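Long-range contacts in HTH-type transcriptional regulator AscG (Escherichia coli, PDB 3BRQ), which represses transcription of the cryptic asc operon of Escherichia coli as a sequence-specific DNA-binding regulator of the LacI family: residues Q20-V26 with R52-D58; T27-G33 with Y84-L88; E38-A43 with V255-I259; S118-D122 with M258-I262. One frame throughout, in Å; residues are numbered along the deposited sequence.

Contact 1: residues Q20-V26 with R52-D58; sequences QTLGLVV and RQLLLAD
The guanidinium of R52 meets the side-chain amide of Q20 edge-on: OE1 and CD of Q20 both lie in the guanidinium plane, the two flat groups turned 32° against each other. R52 grips one oxygen side-on with two nitrogens, NE at 2.9 Å and NH2 at 2.8 Å from Q20 OE1. A bend at chi2 (67°) brings the R52 guanidinium alongside the extended Q20 chain, and NH2 has a second partner in the salt bridge to D271. Beyond this clasp the segments become neighbouring parallel strands, joined through helix 36-49 as a beta-alpha-beta unit. Their ladder starts with Q53 N to Q20 O at 3.0 Å, continues through L22 N, L55 N, L24 N and A57 N, and ends in a weak bond from V26 N to A57 O, 3.5 Å. On the face carrying L22, L24, L54 and L56, CD2 of L24 presses on CD1 of L54 at 3.5 Å, while CD1 of L56 lies against CB of L24 at 3.7 Å. Helix 36-49 covers L24 and L54, helix 255-270 covers L22, and L40 of the second subunit also reaches L56. T21 and Q53 lie on the other face, T21 OG1 bonded to Y72 and Q53 OE1 to K60, both of the second subunit. L55 to A57 pair antiparallel with a strand of that subunit. Two donors should fix the amide's rotation, and D271 probably offsets R52's charge.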
# COMPACT_ATOMS: atom_id res chain seq x y z
N GLN B 20 13.81 -13.36 21.78
CA GLN B 20 13.26 -12.04 22.07
C GLN B 20 12.31 -11.64 20.96
O GLN B 20 12.56 -11.93 19.78
CB GLN B 20 14.37 -11.01 22.14
CG GLN B 20 15.10 -10.98 23.45
CD GLN B 20 16.15 -9.92 23.46
OE1 GLN B 20 16.60 -9.46 22.39
NE2 GLN B 20 16.55 -9.48 24.65
N THR B 21 11.23 -10.97 21.34
CA THR B 21 10.20 -10.63 20.37
C THR B 21 10.04 -9.11 20.36
O THR B 21 10.01 -8.50 21.43
CB THR B 21 8.90 -11.35 20.76
OG1 THR B 21 9.09 -12.76 20.61
CG2 THR B 21 7.74 -10.90 19.91
N LEU B 22 9.98 -8.52 19.16
CA LEU B 22 9.67 -7.10 19.00
C LEU B 22 8.21 -6.91 18.61
O LEU B 22 7.72 -7.46 17.60
CB LEU B 22 10.53 -6.46 17.89
CG LEU B 22 11.74 -5.61 18.20
CD1 LEU B 22 12.65 -5.51 17.00
CD2 LEU B 22 11.25 -4.18 18.63
N GLY B 23 7.51 -6.13 19.40
CA GLY B 23 6.09 -5.88 19.17
C GLY B 23 5.84 -4.58 18.44
O GLY B 23 6.40 -3.51 18.81
N LEU B 24 4.97 -4.63 17.43
CA LEU B 24 4.58 -3.43 16.70
C LEU B 24 3.08 -3.19 16.87
O LEU B 24 2.29 -4.13 16.75
CB LEU B 24 4.86 -3.59 15.20
CG LEU B 24 6.29 -3.36 14.69
CD1 LEU B 24 7.38 -3.59 15.73
CD2 LEU B 24 6.54 -4.19 13.41
N VAL B 25 2.69 -1.93 17.15
CA VAL B 25 1.25 -1.59 17.26
C VAL B 25 1.01 -0.50 16.19
O VAL B 25 1.69 0.52 16.21
CB VAL B 25 0.85 -0.99 18.67
CG1 VAL B 25 -0.63 -0.53 18.65
CG2 VAL B 25 0.97 -2.02 19.72
N VAL B 26 0.08 -0.72 15.28
CA VAL B 26 -0.19 0.21 14.17
C VAL B 26 -1.71 0.28 13.98
O VAL B 26 -2.41 -0.74 14.00
CB VAL B 26 0.48 -0.21 12.87
CG1 VAL B 26 0.13 0.75 11.73
CG2 VAL B 26 2.00 -0.29 13.05
N ARG B 52 15.54 -11.66 16.11
CA ARG B 52 14.30 -11.42 16.85
C ARG B 52 13.05 -11.88 16.10
O ARG B 52 12.99 -11.79 14.89
CB ARG B 52 14.14 -9.92 17.19
CG ARG B 52 14.86 -9.46 18.44
CD ARG B 52 16.39 -9.52 18.30
NE ARG B 52 17.07 -9.34 19.58
CZ ARG B 52 18.36 -9.03 19.71
NH1 ARG B 52 19.14 -8.86 18.65
NH2 ARG B 52 18.87 -8.86 20.93
N GLN B 53 12.04 -12.31 16.85
CA GLN B 53 10.70 -12.54 16.30
C GLN B 53 9.96 -11.21 16.29
O GLN B 53 10.11 -10.38 17.17
CB GLN B 53 9.90 -13.52 17.14
CG GLN B 53 10.46 -14.94 17.17
CD GLN B 53 10.58 -15.53 15.74
OE1 GLN B 53 9.72 -15.29 14.89
NE2 GLN B 53 11.67 -16.27 15.49
N LEU B 54 9.12 -11.06 15.28
CA LEU B 54 8.33 -9.87 15.12
C LEU B 54 6.86 -10.25 15.33
O LEU B 54 6.40 -11.28 14.79
CB LEU B 54 8.51 -9.37 13.69
CG LEU B 54 7.83 -8.05 13.35
CD1 LEU B 54 8.72 -6.95 13.83
CD2 LEU B 54 7.65 -7.97 11.87
N LEU B 55 6.15 -9.42 16.10
CA LEU B 55 4.69 -9.52 16.28
C LEU B 55 4.05 -8.17 15.95
O LEU B 55 4.48 -7.16 16.48
CB LEU B 55 4.33 -9.88 17.74
CG LEU B 55 4.38 -11.38 18.09
CD1 LEU B 55 3.90 -11.61 19.53
CD2 LEU B 55 3.55 -12.20 17.08
N LEU B 56 3.05 -8.13 15.08
CA LEU B 56 2.32 -6.85 14.87
C LEU B 56 0.89 -7.02 15.38
O LEU B 56 0.20 -7.90 14.94
CB LEU B 56 2.26 -6.51 13.38
CG LEU B 56 1.31 -5.44 12.87
CD1 LEU B 56 1.81 -4.06 13.25
CD2 LEU B 56 1.26 -5.55 11.34
N ALA B 57 0.45 -6.12 16.26
CA ALA B 57 -0.93 -6.14 16.71
C ALA B 57 -1.70 -4.98 16.08
O ALA B 57 -1.22 -3.84 16.02
CB ALA B 57 -0.99 -6.10 18.30
N ASP B 58 -2.90 -5.28 15.60
CA ASP B 58 -3.82 -4.27 15.12
C ASP B 58 -4.08 -3.26 16.30
O ASP B 58 -4.62 -3.63 17.32
CB ASP B 58 -5.13 -4.95 14.76
CG ASP B 58 -6.14 -4.02 14.12
OD1 ASP B 58 -5.77 -2.85 13.84
OD2 ASP B 58 -7.30 -4.50 13.93
O HOH W 1 -3.67 -2.35 12.06

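Contact 2: residues T27-G33 with Y84-L88; sequences TNTLYHG and YPRFL. With SO4 (sulfate ion), chain F.
R86 reaches from the 84-88 loop to the 27-33 loop, and its long side chain can be followed atom by atom. CB lies 4.1 Å from T27 OG1, and CG continues anti to the backbone N (chi1 176°), passing over one face of the F87 ring. At CD the chain bends (chi3 -70°) beside T29 CG2. NE then points almost straight at the sulfate, its N-H making 174° with SO4 O2 at 3.1 Å. The guanidinium has the T29 methyl over one face, T29 CG2 to R86 NH1 3.3 Å, and the anion in plane at its edge. At the tip, R86 NH2 is bonded to SO4 O3 at 2.9 Å.

Both loops follow the C-terminal ends of neighbouring parallel strands, 21-27 and 80-84, the edge where proteins of the periplasmic-binding-protein fold receive their ligands in the cleft between two lobes. The sulfate, probably from the crystallisation liquor, therefore marks a site consistent with the effector pocket of LacI-type repressors. Y84 OH, 2.6 Å from SO4 O4, and the backbone N of G33, 2.9 Å from the same SO4 O4, hold a third oxygen of the ion; S151 and T153 also bind it.

H32 braces the loop from within, NE2 donating to T27 O at 2.8 Å, nearly in the ring plane. Its ring meets that of Y84 obliquely. T27 CG2 touches the edge of F87, while E66 takes hydrogen bonds from T27 OG1 and from the backbone N of R86 and of F87.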
# COMPACT_ATOMS: atom_id res chain seq x y z
N THR B 27 -2.22 1.52 13.93
CA THR B 27 -3.65 1.80 13.75
C THR B 27 -4.14 1.31 12.37
O THR B 27 -3.43 1.41 11.35
CB THR B 27 -3.94 3.33 14.01
OG1 THR B 27 -3.37 3.69 15.29
CG2 THR B 27 -5.41 3.60 14.16
N ASN B 28 -5.38 0.84 12.32
CA ASN B 28 -6.01 0.36 11.10
C ASN B 28 -6.60 1.54 10.29
O ASN B 28 -7.82 1.72 10.20
CB ASN B 28 -7.09 -0.67 11.47
CG ASN B 28 -7.76 -1.30 10.25
OD1 ASN B 28 -7.10 -1.72 9.34
ND2 ASN B 28 -9.08 -1.33 10.24
N THR B 29 -5.73 2.35 9.74
CA THR B 29 -6.18 3.48 8.94
C THR B 29 -5.88 3.17 7.50
O THR B 29 -5.02 2.34 7.20
CB THR B 29 -5.55 4.78 9.37
OG1 THR B 29 -4.13 4.61 9.40
CG2 THR B 29 -6.07 5.18 10.80
N LEU B 30 -6.61 3.81 6.61
CA LEU B 30 -6.47 3.48 5.19
C LEU B 30 -5.16 4.10 4.69
O LEU B 30 -4.44 3.50 3.88
CB LEU B 30 -7.66 4.05 4.39
CG LEU B 30 -7.55 3.86 2.89
CD1 LEU B 30 -7.67 2.36 2.45
CD2 LEU B 30 -8.61 4.71 2.20
N TYR B 31 -4.84 5.28 5.22
CA TYR B 31 -3.60 5.97 4.89
C TYR B 31 -2.74 6.02 6.13
O TYR B 31 -3.26 6.15 7.24
CB TYR B 31 -3.87 7.42 4.43
CG TYR B 31 -2.60 8.24 4.19
CD1 TYR B 31 -1.83 8.08 3.04
CD2 TYR B 31 -2.17 9.18 5.15
CE1 TYR B 31 -0.66 8.84 2.83
CE2 TYR B 31 -1.02 9.93 4.94
CZ TYR B 31 -0.26 9.78 3.78
OH TYR B 31 0.91 10.55 3.60
N HIS B 32 -1.42 5.93 5.92
CA HIS B 32 -0.45 6.19 6.96
C HIS B 32 0.59 7.17 6.44
O HIS B 32 1.16 6.95 5.36
CB HIS B 32 0.27 4.88 7.31
CG HIS B 32 -0.55 3.96 8.15
ND1 HIS B 32 -1.33 2.95 7.61
CD2 HIS B 32 -0.74 3.92 9.50
CE1 HIS B 32 -1.94 2.31 8.60
NE2 HIS B 32 -1.61 2.88 9.74
N GLY B 33 0.87 8.20 7.23
CA GLY B 33 1.95 9.14 6.97
C GLY B 33 3.31 8.50 6.78
O GLY B 33 4.11 9.00 5.98
N TYR B 84 3.10 2.94 16.63
CA TYR B 84 2.79 4.00 15.67
C TYR B 84 1.30 4.44 15.78
O TYR B 84 0.43 3.86 15.16
CB TYR B 84 3.23 3.54 14.28
CG TYR B 84 2.86 4.43 13.11
CD1 TYR B 84 2.43 5.76 13.29
CD2 TYR B 84 2.92 3.93 11.80
CE1 TYR B 84 2.05 6.55 12.22
CE2 TYR B 84 2.59 4.71 10.72
CZ TYR B 84 2.18 6.03 10.94
OH TYR B 84 1.84 6.78 9.85
N PRO B 85 0.99 5.44 16.65
CA PRO B 85 -0.37 5.75 16.97
C PRO B 85 -0.93 6.94 16.17
O PRO B 85 -0.23 7.96 15.94
CB PRO B 85 -0.26 6.14 18.46
CG PRO B 85 1.02 6.79 18.56
CD PRO B 85 1.91 6.26 17.44
N ARG B 86 -2.20 6.83 15.76
CA ARG B 86 -2.89 7.98 15.22
C ARG B 86 -3.51 8.72 16.39
O ARG B 86 -3.38 9.95 16.47
CB ARG B 86 -4.01 7.62 14.21
CG ARG B 86 -4.78 8.88 13.74
CD ARG B 86 -5.55 8.72 12.47
NE ARG B 86 -4.70 8.58 11.27
CZ ARG B 86 -5.23 8.38 10.08
NH1 ARG B 86 -6.56 8.35 10.02
NH2 ARG B 86 -4.47 8.23 8.97
N PHE B 87 -4.18 8.00 17.31
CA PHE B 87 -5.09 8.65 18.27
C PHE B 87 -4.52 9.05 19.65
O PHE B 87 -4.96 10.06 20.23
CB PHE B 87 -6.40 7.85 18.43
CG PHE B 87 -7.16 7.69 17.13
CD1 PHE B 87 -8.02 8.72 16.68
CD2 PHE B 87 -6.95 6.57 16.33
CE1 PHE B 87 -8.69 8.60 15.48
CE2 PHE B 87 -7.63 6.44 15.10
CZ PHE B 87 -8.48 7.42 14.66
N LEU B 88 -3.60 8.26 20.22
CA LEU B 88 -3.09 8.57 21.56
C LEU B 88 -2.46 9.96 21.58
O LEU B 88 -1.76 10.30 20.65
CB LEU B 88 -2.09 7.54 22.04
CG LEU B 88 -2.64 6.17 22.48
CD1 LEU B 88 -1.54 5.09 22.38
CD2 LEU B 88 -3.18 6.23 23.90
S SO4 F . -1.07 9.35 10.57
O1 SO4 F . -0.44 10.56 10.98
O2 SO4 F . -1.65 8.68 11.77
O3 SO4 F . -1.97 9.58 9.47
O4 SO4 F . -0.03 8.55 9.94
O HOH W 2 -0.77 3.96 12.90
O HOH W 3 -1.22 2.00 16.75

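Contact 3: residues E38-A43 with V255-I259; sequences ELLFHA and VTEMI
E38 opens the contact by laying its carboxylate against V255: OE1 comes 3.5 Å from V255 CB, and the chain, extended beyond CG, carries OE2 past the valine toward T256. A water joins the two helices here, donating to E38 OE2 and accepting from T256 N, so the carboxylate is tied through solvent to the first turn of helix 255-270. L39 follows, its CB 3.7 Å from CG1 of I259 and the two side chains crossing at about a right angle; it also packs on M82, Y84 and L107 of the sheet.

The pair is a helix-helix packing on one side of the N-terminal parallel sheet of this LacI-type core. Segments 38-43 and 255-259 cross at -44°, their axes approaching to 9.1 Å. Helix 255-270 arrives from far along the chain, beyond most of the second lobe, to lie beside helix 36-49.

H42 brings its imidazole to the contact. Its CG sits beside the backbone N (chi1 -66°), which sets the imidazole against T256: the threonine methyl CG2 makes a CH-pi contact, 4.1 Å from the ring centroid and 14° off the normal. The ring of F41 approaches the opposite face through CD2. T256 OG1, over the same face as the methyl, is 3.0 Å from H42 NE2. At A43 the helix offers little bulk, and CG2 of I259 packs close to its backbone, 3.2 Å from A43 N.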
# COMPACT_ATOMS: atom_id res chain seq x y z
N GLU B 38 5.95 -0.50 3.56
CA GLU B 38 7.37 -0.13 3.62
C GLU B 38 7.91 -0.19 5.04
O GLU B 38 8.96 -0.80 5.27
CB GLU B 38 7.61 1.25 3.05
CG GLU B 38 8.90 1.35 2.23
CD GLU B 38 9.41 2.79 2.10
OE1 GLU B 38 8.58 3.74 2.09
OE2 GLU B 38 10.66 2.99 2.01
N LEU B 39 7.20 0.41 6.00
CA LEU B 39 7.70 0.41 7.36
C LEU B 39 7.74 -1.02 7.90
O LEU B 39 8.69 -1.39 8.58
CB LEU B 39 6.90 1.38 8.28
CG LEU B 39 5.67 1.04 9.12
CD1 LEU B 39 6.00 0.29 10.39
CD2 LEU B 39 4.97 2.36 9.55
N LEU B 40 6.74 -1.83 7.56
CA LEU B 40 6.66 -3.19 8.09
C LEU B 40 7.77 -4.04 7.49
O LEU B 40 8.37 -4.88 8.15
CB LEU B 40 5.29 -3.82 7.79
CG LEU B 40 4.94 -5.18 8.40
CD1 LEU B 40 5.07 -5.19 9.94
CD2 LEU B 40 3.56 -5.62 8.01
N PHE B 41 8.03 -3.80 6.22
CA PHE B 41 9.06 -4.55 5.50
C PHE B 41 10.41 -4.32 6.14
O PHE B 41 11.15 -5.28 6.38
CB PHE B 41 9.11 -4.13 4.03
CG PHE B 41 10.24 -4.80 3.27
CD1 PHE B 41 10.25 -6.19 3.13
CD2 PHE B 41 11.30 -4.06 2.77
CE1 PHE B 41 11.31 -6.85 2.46
CE2 PHE B 41 12.38 -4.69 2.11
CZ PHE B 41 12.36 -6.11 1.94
N HIS B 42 10.73 -3.06 6.44
CA HIS B 42 12.03 -2.77 7.02
C HIS B 42 12.13 -3.14 8.48
O HIS B 42 13.18 -3.57 8.93
CB HIS B 42 12.44 -1.32 6.78
CG HIS B 42 12.67 -0.99 5.34
ND1 HIS B 42 13.77 -1.44 4.64
CD2 HIS B 42 11.92 -0.29 4.46
CE1 HIS B 42 13.69 -1.02 3.39
NE2 HIS B 42 12.58 -0.32 3.25
N ALA B 43 11.06 -2.94 9.26
CA ALA B 43 11.01 -3.54 10.60
C ALA B 43 11.23 -5.06 10.61
O ALA B 43 12.01 -5.56 11.40
CB ALA B 43 9.70 -3.19 11.31
N VAL B 255 11.35 7.06 5.24
CA VAL B 255 10.75 5.93 5.96
C VAL B 255 11.78 4.89 6.37
O VAL B 255 11.89 4.54 7.54
CB VAL B 255 9.60 5.26 5.11
CG1 VAL B 255 9.10 3.95 5.75
CG2 VAL B 255 8.46 6.20 4.96
N THR B 256 12.54 4.39 5.39
CA THR B 256 13.56 3.36 5.61
C THR B 256 14.55 3.69 6.73
O THR B 256 14.80 2.89 7.68
CB THR B 256 14.36 3.14 4.31
OG1 THR B 256 13.52 2.49 3.37
CG2 THR B 256 15.59 2.31 4.56
N GLU B 257 15.13 4.86 6.61
CA GLU B 257 15.98 5.41 7.67
C GLU B 257 15.26 5.46 8.97
O GLU B 257 15.83 5.13 10.02
CB GLU B 257 16.46 6.81 7.31
CG GLU B 257 17.46 6.87 6.15
CD GLU B 257 16.83 6.82 4.73
OE1 GLU B 257 15.57 6.81 4.56
OE2 GLU B 257 17.63 6.79 3.77
N MSE B 258 14.01 5.93 8.94
CA MSE B 258 13.28 6.13 10.19
C MSE B 258 13.04 4.80 10.91
O MSE B 258 13.09 4.75 12.14
CB MSE B 258 11.94 6.82 9.92
CG MSE B 258 12.07 8.36 9.92
SE MSE B 258 10.45 9.15 9.27
CE MSE B 258 9.58 9.17 10.94
N ILE B 259 12.78 3.75 10.13
CA ILE B 259 12.42 2.42 10.65
C ILE B 259 13.63 1.71 11.22
O ILE B 259 13.56 1.06 12.27
CB ILE B 259 11.70 1.56 9.58
CG1 ILE B 259 10.33 2.15 9.31
CG2 ILE B 259 11.38 0.16 10.10
CD1 ILE B 259 9.56 2.49 10.65
O HOH W 4 12.47 5.34 2.26

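Contact 4: residues S118-D122 with M258-I262; sequences SVWCD and MIQEI
V119 sets its two methyls against the turn from M258 to I262: with CG1 anti to the backbone N (chi1 175°), CG1 is turned toward the carbonyl of M258 and CG2 toward I262. M258, a selenomethionine in this crystal, is extended through CG (chi2 170°) and then bends at chi3 to 86°, which swings CE round to C121. These groups join a short edge strand, 118-119, of the N-terminal parallel sheet to helix 255-270 in the LacI-type fold, where two lobes of periplasmic-binding-protein type share one chain. The strand is hydrogen-bonded by its backbone to V106 and N108, and it leads through W120 and C121 to D122, the N-cap of helix 123-136.

Contact between the segments is apolar. V119 CG1 rests 3.5 Å from M258 O, an oxygen already taken by the helical bond from I262 N. The other methyl wedges between neighbours on the helix: V119 CG2 is 3.6 Å from I262 CB and 3.9 Å from the CG of E261. E261 contributes this aliphatic part of its chain, while its carboxylate is engaged in a salt bridge with R265. Further along, I262 turns onto M105 and L107 of the sheet, and F281 packs against both V119 and M258. The selenium meets the cysteine through carbon: M258 SE lies 3.8 Å from C121 CB.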
# COMPACT_ATOMS: atom_id res chain seq x y z
N SER B 118 11.32 8.80 20.98
CA SER B 118 10.67 9.03 19.67
C SER B 118 11.53 9.10 18.43
O SER B 118 12.69 9.57 18.47
CB SER B 118 9.66 10.17 19.65
OG SER B 118 10.11 11.26 20.38
N VAL B 119 11.00 8.54 17.36
CA VAL B 119 11.58 8.74 16.05
C VAL B 119 10.51 9.48 15.23
O VAL B 119 9.43 8.95 14.95
CB VAL B 119 12.06 7.41 15.41
CG1 VAL B 119 12.54 7.65 14.01
CG2 VAL B 119 13.23 6.83 16.22
N TRP B 120 10.85 10.70 14.83
CA TRP B 120 9.87 11.54 14.21
C TRP B 120 10.40 12.37 13.04
O TRP B 120 11.60 12.65 12.94
CB TRP B 120 9.20 12.36 15.31
CG TRP B 120 9.59 13.76 15.39
CD1 TRP B 120 10.82 14.27 15.67
CD2 TRP B 120 8.73 14.87 15.18
NE1 TRP B 120 10.79 15.65 15.64
CE2 TRP B 120 9.51 16.04 15.34
CE3 TRP B 120 7.37 14.99 14.88
CZ2 TRP B 120 8.97 17.33 15.20
CZ3 TRP B 120 6.83 16.26 14.76
CH2 TRP B 120 7.62 17.41 14.92
N CYS B 121 9.49 12.73 12.15
CA CYS B 121 9.80 13.52 10.97
C CYS B 121 8.99 14.78 11.13
O CYS B 121 7.84 14.73 11.56
CB CYS B 121 9.38 12.78 9.69
SG CYS B 121 9.62 13.79 8.22
N ASP B 122 9.60 15.91 10.87
CA ASP B 122 8.90 17.18 11.09
C ASP B 122 8.05 17.43 9.85
O ASP B 122 8.48 18.12 8.96
CB ASP B 122 9.91 18.33 11.30
CG ASP B 122 9.24 19.58 11.82
OD1 ASP B 122 8.02 19.77 11.58
OD2 ASP B 122 9.94 20.38 12.46
N MSE B 258 14.01 5.93 8.94
CA MSE B 258 13.28 6.13 10.19
C MSE B 258 13.04 4.80 10.91
O MSE B 258 13.09 4.75 12.14
CB MSE B 258 11.94 6.82 9.92
CG MSE B 258 12.07 8.36 9.92
SE MSE B 258 10.45 9.15 9.27
CE MSE B 258 9.58 9.17 10.94
N ILE B 259 12.78 3.75 10.13
CA ILE B 259 12.42 2.42 10.65
C ILE B 259 13.63 1.71 11.22
O ILE B 259 13.56 1.06 12.27
CB ILE B 259 11.70 1.56 9.58
CG1 ILE B 259 10.33 2.15 9.31
CG2 ILE B 259 11.38 0.16 10.10
CD1 ILE B 259 9.56 2.49 10.65
N GLN B 260 14.75 1.89 10.52
CA GLN B 260 16.01 1.31 10.92
C GLN B 260 16.49 1.98 12.20
O GLN B 260 17.05 1.30 13.08
CB GLN B 260 17.04 1.47 9.83
CG GLN B 260 16.79 0.59 8.60
CD GLN B 260 17.77 0.89 7.48
OE1 GLN B 260 18.57 1.82 7.57
NE2 GLN B 260 17.72 0.09 6.40
N GLU B 261 16.25 3.27 12.33
CA GLU B 261 16.53 3.96 13.60
C GLU B 261 15.72 3.43 14.78
O GLU B 261 16.29 2.98 15.76
CB GLU B 261 16.27 5.45 13.50
CG GLU B 261 16.73 6.18 14.72
CD GLU B 261 18.24 6.37 14.74
OE1 GLU B 261 18.98 5.77 13.89
OE2 GLU B 261 18.69 7.14 15.59
N ILE B 262 14.39 3.54 14.73
CA ILE B 262 13.56 3.05 15.84
C ILE B 262 13.71 1.55 16.10
O ILE B 262 13.80 1.12 17.24
CB ILE B 262 12.05 3.44 15.62
CG1 ILE B 262 11.30 3.44 16.98
CG2 ILE B 262 11.41 2.55 14.54
CD1 ILE B 262 9.92 4.08 16.86

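How the contacts relate
Contacts 1, 2 and 3 touch one another in turn. Contact 1 runs into contact 2 through a probable hydrogen bond, V25 O to Y84 N at 2.8 Å, and meets contact 3 where L24 CD2 packs 3.9 Å from A43 CB. Contacts 2 and 3 join at Y84 CD2 and L39 CD2, 3.4 Å apart, so the tyrosine that binds the sulfate is backed by the helix layer. Contacts 3 and 4 share M258 and I259, their centres about 9 Å apart. Contact 4 touches neither contact 1 nor contact 2, the nearest atoms being about 6 and 7 Å away, though it reaches the same sheet as contact 1. Contacts 1 to 3 border the second subunit.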